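Local coordinates for protein GH62 hydrolase (Scytalidium thermophilum, PDB 4PVA) that probably hydrolyses alpha-L-arabinofuranosyl side groups from arabinoxylan, as a family 62 glycoside hydrolase of a thermophilic, lignocellulose-degrading fungus, at residues E39-V51 / T328-I340. Numbering follows the deposited sequence.
Sequences ERNIAGIKDPTAV and TEYNALPWRLGLI. With PO4 (phosphate ion), chain F.
Lys-46 lays its aliphatic chain across the indole of Trp-335, with CE over the five-membered ring, 3.8 Å from its centroid, in a CH-pi contact. The pair joins strand 44-51, the innermost strand of one four-stranded antiparallel blade in the five-bladed beta-propeller of family 62, to the C-terminal chain entering strand 336-340. A bend at chi3 (75°) carries Lys-46 NZ on to phosphate O3, 2.7 Å away, which also accepts from Tyr-330 OH at the edge of the phenol. The ion, probably from the crystallisation liquor, is held further by His-295, Arg-251 and Gln-320. A water accepts from Lys-46 NZ and donates to Tyr-330 O, linking the lysine to the 3-10 turn at 330-332. On the strand itself, Leu-337 sets CD2 against CD of Pro-48, and CG against CG2 of Ile-45.

At the start of strand 44-51, Ala-43 and Gly-44 form a classic beta bulge opposite Ala-64, and Arg-336 NH1 bonds Ala-43 O in the guanidinium plane at 3.0 Å, while a water bridges NH2 to the same carbonyl. A leucine in place of Arg-336 would probably leave Ala-43 O without its charged donor and the bulge less firmly tied to the C-terminal chain. The same NH1 also binds Trp-335 O, 2.9 Å away; Ile-45 N reaches that oxygen at 3.1 Å from the opposite face of its carbonyl plane.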
loop_
_atom_site.group_PDB
_atom_site.type_symbol
_atom_site.label_atom_id
_atom_site.label_comp_id
_atom_site.label_asym_id
_atom_site.label_seq_id
_atom_site.Cartn_x
_atom_site.Cartn_y
_atom_site.Cartn_z
ATOM N N GLU A 39 -17.604 11.529 16.900
ATOM C CA GLU A 39 -17.529 12.961 16.632
ATOM C C GLU A 39 -16.480 13.374 15.632
ATOM O O GLU A 39 -16.453 14.514 15.206
ATOM C CB GLU A 39 -17.353 13.739 17.935
ATOM C CG GLU A 39 -18.613 13.627 18.761
ATOM C CD GLU A 39 -18.657 14.587 19.897
ATOM O OE1 GLU A 39 -17.684 15.335 20.128
ATOM O OE2 GLU A 39 -19.707 14.576 20.547
ATOM N N ARG A 40 -15.612 12.451 15.244
ATOM C CA ARG A 40 -14.629 12.745 14.209
ATOM C C ARG A 40 -15.283 12.841 12.829
ATOM O O ARG A 40 -14.727 13.445 11.897
ATOM C CB ARG A 40 -13.542 11.697 14.227
ATOM C CG ARG A 40 -12.605 11.894 15.397
ATOM C CD ARG A 40 -11.711 10.701 15.570
ATOM N NE ARG A 40 -10.875 10.784 16.775
ATOM C CZ ARG A 40 -9.584 11.097 16.763
ATOM N NH1 ARG A 40 -8.980 11.393 15.625
ATOM N NH2 ARG A 40 -8.866 11.126 17.883
ATOM N N ASN A 41 -16.481 12.295 12.683
ATOM C CA ASN A 41 -17.247 12.415 11.438
ATOM C C ASN A 41 -16.416 12.044 10.209
ATOM O O ASN A 41 -16.408 12.743 9.196
ATOM C CB ASN A 41 -17.761 13.844 11.274
ATOM C CG ASN A 41 -18.735 14.232 12.347
ATOM O OD1 ASN A 41 -19.497 13.398 12.838
ATOM N ND2 ASN A 41 -18.725 15.506 12.702
ATOM N N ILE A 42 -15.724 10.927 10.311
ATOM C CA ILE A 42 -14.926 10.427 9.188
ATOM C C ILE A 42 -15.841 9.984 8.038
ATOM O O ILE A 42 -16.825 9.257 8.251
ATOM C CB ILE A 42 -14.013 9.293 9.684
ATOM C CG1 ILE A 42 -13.074 9.779 10.797
ATOM C CG2 ILE A 42 -13.250 8.672 8.530
ATOM C CD1 ILE A 42 -12.310 11.041 10.491
ATOM N N ALA A 43 -15.492 10.377 6.812
ATOM C CA ALA A 43 -16.281 10.008 5.636
ATOM C C ALA A 43 -15.852 8.641 5.075
ATOM O O ALA A 43 -16.686 7.824 4.674
ATOM C CB ALA A 43 -16.212 11.086 4.567
ATOM N N GLY A 44 -14.533 8.424 4.934
ATOM C CA GLY A 44 -13.982 7.226 4.325
ATOM C C GLY A 44 -12.920 6.590 5.191
ATOM O O GLY A 44 -12.136 7.285 5.837
ATOM N N ILE A 45 -12.884 5.256 5.163
ATOM C CA ILE A 45 -11.740 4.495 5.665
ATOM C C ILE A 45 -11.030 3.936 4.456
ATOM O O ILE A 45 -11.630 3.308 3.592
ATOM C CB ILE A 45 -12.161 3.370 6.639
ATOM C CG1 ILE A 45 -12.972 3.960 7.820
ATOM C CG2 ILE A 45 -10.947 2.662 7.196
ATOM C CD1 ILE A 45 -12.175 4.843 8.727
ATOM N N LYS A 46 -9.717 4.196 4.420
ATOM C CA LYS A 46 -8.951 4.122 3.200
ATOM C C LYS A 46 -7.608 3.428 3.362
ATOM O O LYS A 46 -7.056 3.328 4.451
ATOM C CB LYS A 46 -8.677 5.520 2.660
ATOM C CG LYS A 46 -9.929 6.270 2.264
ATOM C CD LYS A 46 -9.633 7.594 1.589
ATOM C CE LYS A 46 -9.147 7.426 0.169
ATOM N NZ LYS A 46 -8.888 8.738 -0.446
ATOM N N ASP A 47 -7.086 2.964 2.234
ATOM C CA ASP A 47 -5.678 2.629 2.045
ATOM C C ASP A 47 -5.091 1.791 3.171
ATOM O O ASP A 47 -4.229 2.235 3.923
ATOM C CB ASP A 47 -4.851 3.859 1.674
ATOM C CG ASP A 47 -4.835 4.944 2.679
ATOM O OD1 ASP A 47 -4.505 4.669 3.868
ATOM O OD2 ASP A 47 -5.082 6.135 2.287
ATOM N N PRO A 48 -5.520 0.523 3.271
ATOM C CA PRO A 48 -5.065 -0.313 4.387
ATOM C C PRO A 48 -3.697 -0.938 4.161
ATOM O O PRO A 48 -3.305 -1.236 3.026
ATOM C CB PRO A 48 -6.140 -1.402 4.426
ATOM C CG PRO A 48 -6.523 -1.558 2.996
ATOM C CD PRO A 48 -6.510 -0.167 2.437
ATOM N N THR A 49 -2.993 -1.178 5.249
ATOM C CA THR A 49 -1.824 -2.067 5.284
ATOM C C THR A 49 -2.096 -3.047 6.420
ATOM O O THR A 49 -2.713 -2.659 7.422
ATOM C CB THR A 49 -0.504 -1.280 5.483
ATOM O OG1 THR A 49 0.580 -2.205 5.515
ATOM C CG2 THR A 49 -0.501 -0.476 6.775
ATOM N N ALA A 50 -1.688 -4.303 6.263
ATOM C CA ALA A 50 -2.084 -5.314 7.236
ATOM C C ALA A 50 -1.115 -6.471 7.282
ATOM O O ALA A 50 -0.563 -6.897 6.255
ATOM C CB ALA A 50 -3.461 -5.850 6.894
ATOM N N VAL A 51 -0.977 -7.019 8.495
ATOM C CA VAL A 51 -0.259 -8.246 8.746
ATOM C C VAL A 51 -1.115 -9.177 9.585
ATOM O O VAL A 51 -2.015 -8.716 10.282
ATOM C CB VAL A 51 1.105 -7.988 9.424
ATOM C CG1 VAL A 51 2.054 -7.237 8.487
ATOM C CG2 VAL A 51 0.930 -7.221 10.740
ATOM N N THR A 328 -19.849 13.081 -4.119
ATOM C CA THR A 328 -19.344 13.918 -3.041
ATOM C C THR A 328 -18.042 14.606 -3.467
ATOM O O THR A 328 -17.422 14.232 -4.455
ATOM C CB THR A 328 -19.041 13.085 -1.777
ATOM O OG1 THR A 328 -17.928 12.221 -2.039
ATOM C CG2 THR A 328 -20.199 12.219 -1.358
ATOM N N GLU A 329 -17.601 15.570 -2.688
ATOM C CA GLU A 329 -16.219 16.021 -2.799
ATOM C C GLU A 329 -15.295 14.837 -2.581
ATOM O O GLU A 329 -15.612 13.902 -1.845
ATOM C CB GLU A 329 -15.946 17.135 -1.813
ATOM C CG GLU A 329 -16.805 18.346 -2.107
ATOM C CD GLU A 329 -16.485 19.518 -1.232
ATOM O OE1 GLU A 329 -15.798 19.334 -0.189
ATOM O OE2 GLU A 329 -16.931 20.630 -1.591
ATOM N N TYR A 330 -14.133 14.880 -3.234
ATOM C CA TYR A 330 -13.299 13.693 -3.285
ATOM C C TYR A 330 -12.940 13.195 -1.892
ATOM O O TYR A 330 -13.071 12.000 -1.622
ATOM C CB TYR A 330 -12.040 13.961 -4.096
ATOM C CG TYR A 330 -11.282 12.666 -4.273
ATOM C CD1 TYR A 330 -11.630 11.766 -5.290
ATOM C CD2 TYR A 330 -10.285 12.297 -3.404
ATOM C CE1 TYR A 330 -10.998 10.556 -5.408
ATOM C CE2 TYR A 330 -9.648 11.074 -3.537
ATOM C CZ TYR A 330 -10.027 10.227 -4.540
ATOM O OH TYR A 330 -9.430 9.002 -4.731
ATOM N N ASN A 331 -12.528 14.074 -0.990
ATOM C CA ASN A 331 -12.123 13.604 0.321
ATOM C C ASN A 331 -13.273 13.231 1.240
ATOM O O ASN A 331 -13.052 12.673 2.299
ATOM C CB ASN A 331 -11.197 14.603 0.964
ATOM C CG ASN A 331 -9.869 14.669 0.251
ATOM O OD1 ASN A 331 -9.291 13.649 -0.188
ATOM N ND2 ASN A 331 -9.365 15.860 0.145
ATOM N N ALA A 332 -14.498 13.460 0.784
ATOM C CA ALA A 332 -15.711 13.033 1.483
ATOM C C ALA A 332 -16.309 11.734 0.901
ATOM O O ALA A 332 -17.374 11.279 1.317
ATOM C CB ALA A 332 -16.749 14.152 1.456
ATOM N N LEU A 333 -15.633 11.106 -0.049
ATOM C CA LEU A 333 -16.156 9.869 -0.616
ATOM C C LEU A 333 -16.293 8.804 0.445
ATOM O O LEU A 333 -15.424 8.667 1.283
ATOM C CB LEU A 333 -15.244 9.360 -1.719
ATOM C CG LEU A 333 -15.389 10.014 -3.082
ATOM C CD1 LEU A 333 -14.232 9.603 -3.992
ATOM C CD2 LEU A 333 -16.724 9.686 -3.736
ATOM N N PRO A 334 -17.382 8.023 0.387
ATOM C CA PRO A 334 -17.629 7.024 1.427
ATOM C C PRO A 334 -16.884 5.691 1.151
ATOM O O PRO A 334 -17.472 4.629 0.974
ATOM C CB PRO A 334 -19.141 6.854 1.375
ATOM C CG PRO A 334 -19.480 7.102 -0.047
ATOM C CD PRO A 334 -18.551 8.209 -0.475
ATOM N N TRP A 335 -15.573 5.759 1.152
ATOM C CA TRP A 335 -14.741 4.565 1.019
ATOM C C TRP A 335 -14.929 3.647 2.210
ATOM O O TRP A 335 -15.073 4.100 3.357
ATOM C CB TRP A 335 -13.254 4.909 0.895
ATOM C CG TRP A 335 -12.862 5.711 -0.285
ATOM C CD1 TRP A 335 -12.666 7.057 -0.330
ATOM C CD2 TRP A 335 -12.563 5.225 -1.617
ATOM N NE1 TRP A 335 -12.286 7.449 -1.607
ATOM C CE2 TRP A 335 -12.203 6.334 -2.399
ATOM C CE3 TRP A 335 -12.572 3.962 -2.216
ATOM C CZ2 TRP A 335 -11.831 6.221 -3.743
ATOM C CZ3 TRP A 335 -12.219 3.860 -3.543
ATOM C CH2 TRP A 335 -11.860 4.976 -4.289
ATOM N N ARG A 336 -14.948 2.353 1.938
ATOM C CA ARG A 336 -14.965 1.332 2.958
ATOM C C ARG A 336 -13.867 0.318 2.627
ATOM O O ARG A 336 -13.476 0.199 1.467
ATOM C CB ARG A 336 -16.327 0.586 2.973
ATOM C CG ARG A 336 -17.583 1.465 2.803
ATOM C CD ARG A 336 -17.743 2.211 4.033
ATOM N NE ARG A 336 -18.903 3.103 4.037
ATOM C CZ ARG A 336 -18.808 4.411 4.207
ATOM N NH1 ARG A 336 -17.627 5.006 4.284
ATOM N NH2 ARG A 336 -19.940 5.126 4.353
ATOM N N LEU A 337 -13.370 -0.423 3.602
ATOM C CA LEU A 337 -12.428 -1.517 3.331
ATOM C C LEU A 337 -13.145 -2.813 3.022
ATOM O O LEU A 337 -14.142 -3.141 3.668
ATOM C CB LEU A 337 -11.489 -1.777 4.499
ATOM C CG LEU A 337 -10.761 -0.555 5.055
ATOM C CD1 LEU A 337 -9.833 -0.974 6.175
ATOM C CD2 LEU A 337 -9.989 0.184 3.963
ATOM N N GLY A 338 -12.626 -3.529 2.041
ATOM C CA GLY A 338 -13.098 -4.868 1.741
ATOM C C GLY A 338 -11.922 -5.779 1.502
ATOM O O GLY A 338 -10.776 -5.357 1.540
ATOM N N LEU A 339 -12.233 -7.064 1.217
ATOM C CA LEU A 339 -11.235 -8.101 1.020
ATOM C C LEU A 339 -11.483 -8.861 -0.283
ATOM O O LEU A 339 -12.616 -9.280 -0.537
ATOM C CB LEU A 339 -11.339 -9.098 2.170
ATOM C CG LEU A 339 -10.491 -10.344 2.094
ATOM C CD1 LEU A 339 -9.026 -10.117 2.256
ATOM C CD2 LEU A 339 -10.929 -11.365 3.116
ATOM N N ILE A 340 -10.460 -9.049 -1.097
ATOM C CA ILE A 340 -10.472 -10.078 -2.134
ATOM C C ILE A 340 -9.519 -11.200 -1.771
ATOM O O ILE A 340 -8.441 -10.982 -1.210
ATOM C CB ILE A 340 -10.175 -9.536 -3.556
ATOM C CG1 ILE A 340 -8.841 -8.777 -3.647
ATOM C CG2 ILE A 340 -11.326 -8.688 -4.047
ATOM C CD1 ILE A 340 -8.520 -8.251 -5.018
HETATM P P PO4 F . -6.560 7.509 -3.085
HETATM O O1 PO4 F . -7.007 6.598 -4.252
HETATM O O2 PO4 F . -5.324 8.311 -3.550
HETATM O O3 PO4 F . -7.678 8.500 -2.854
HETATM O O4 PO4 F . -6.263 6.689 -1.921
HETATM O O HOH W 1 -19.461 7.979 5.029
HETATM O O HOH W 2 -11.449 10.079 -0.577
#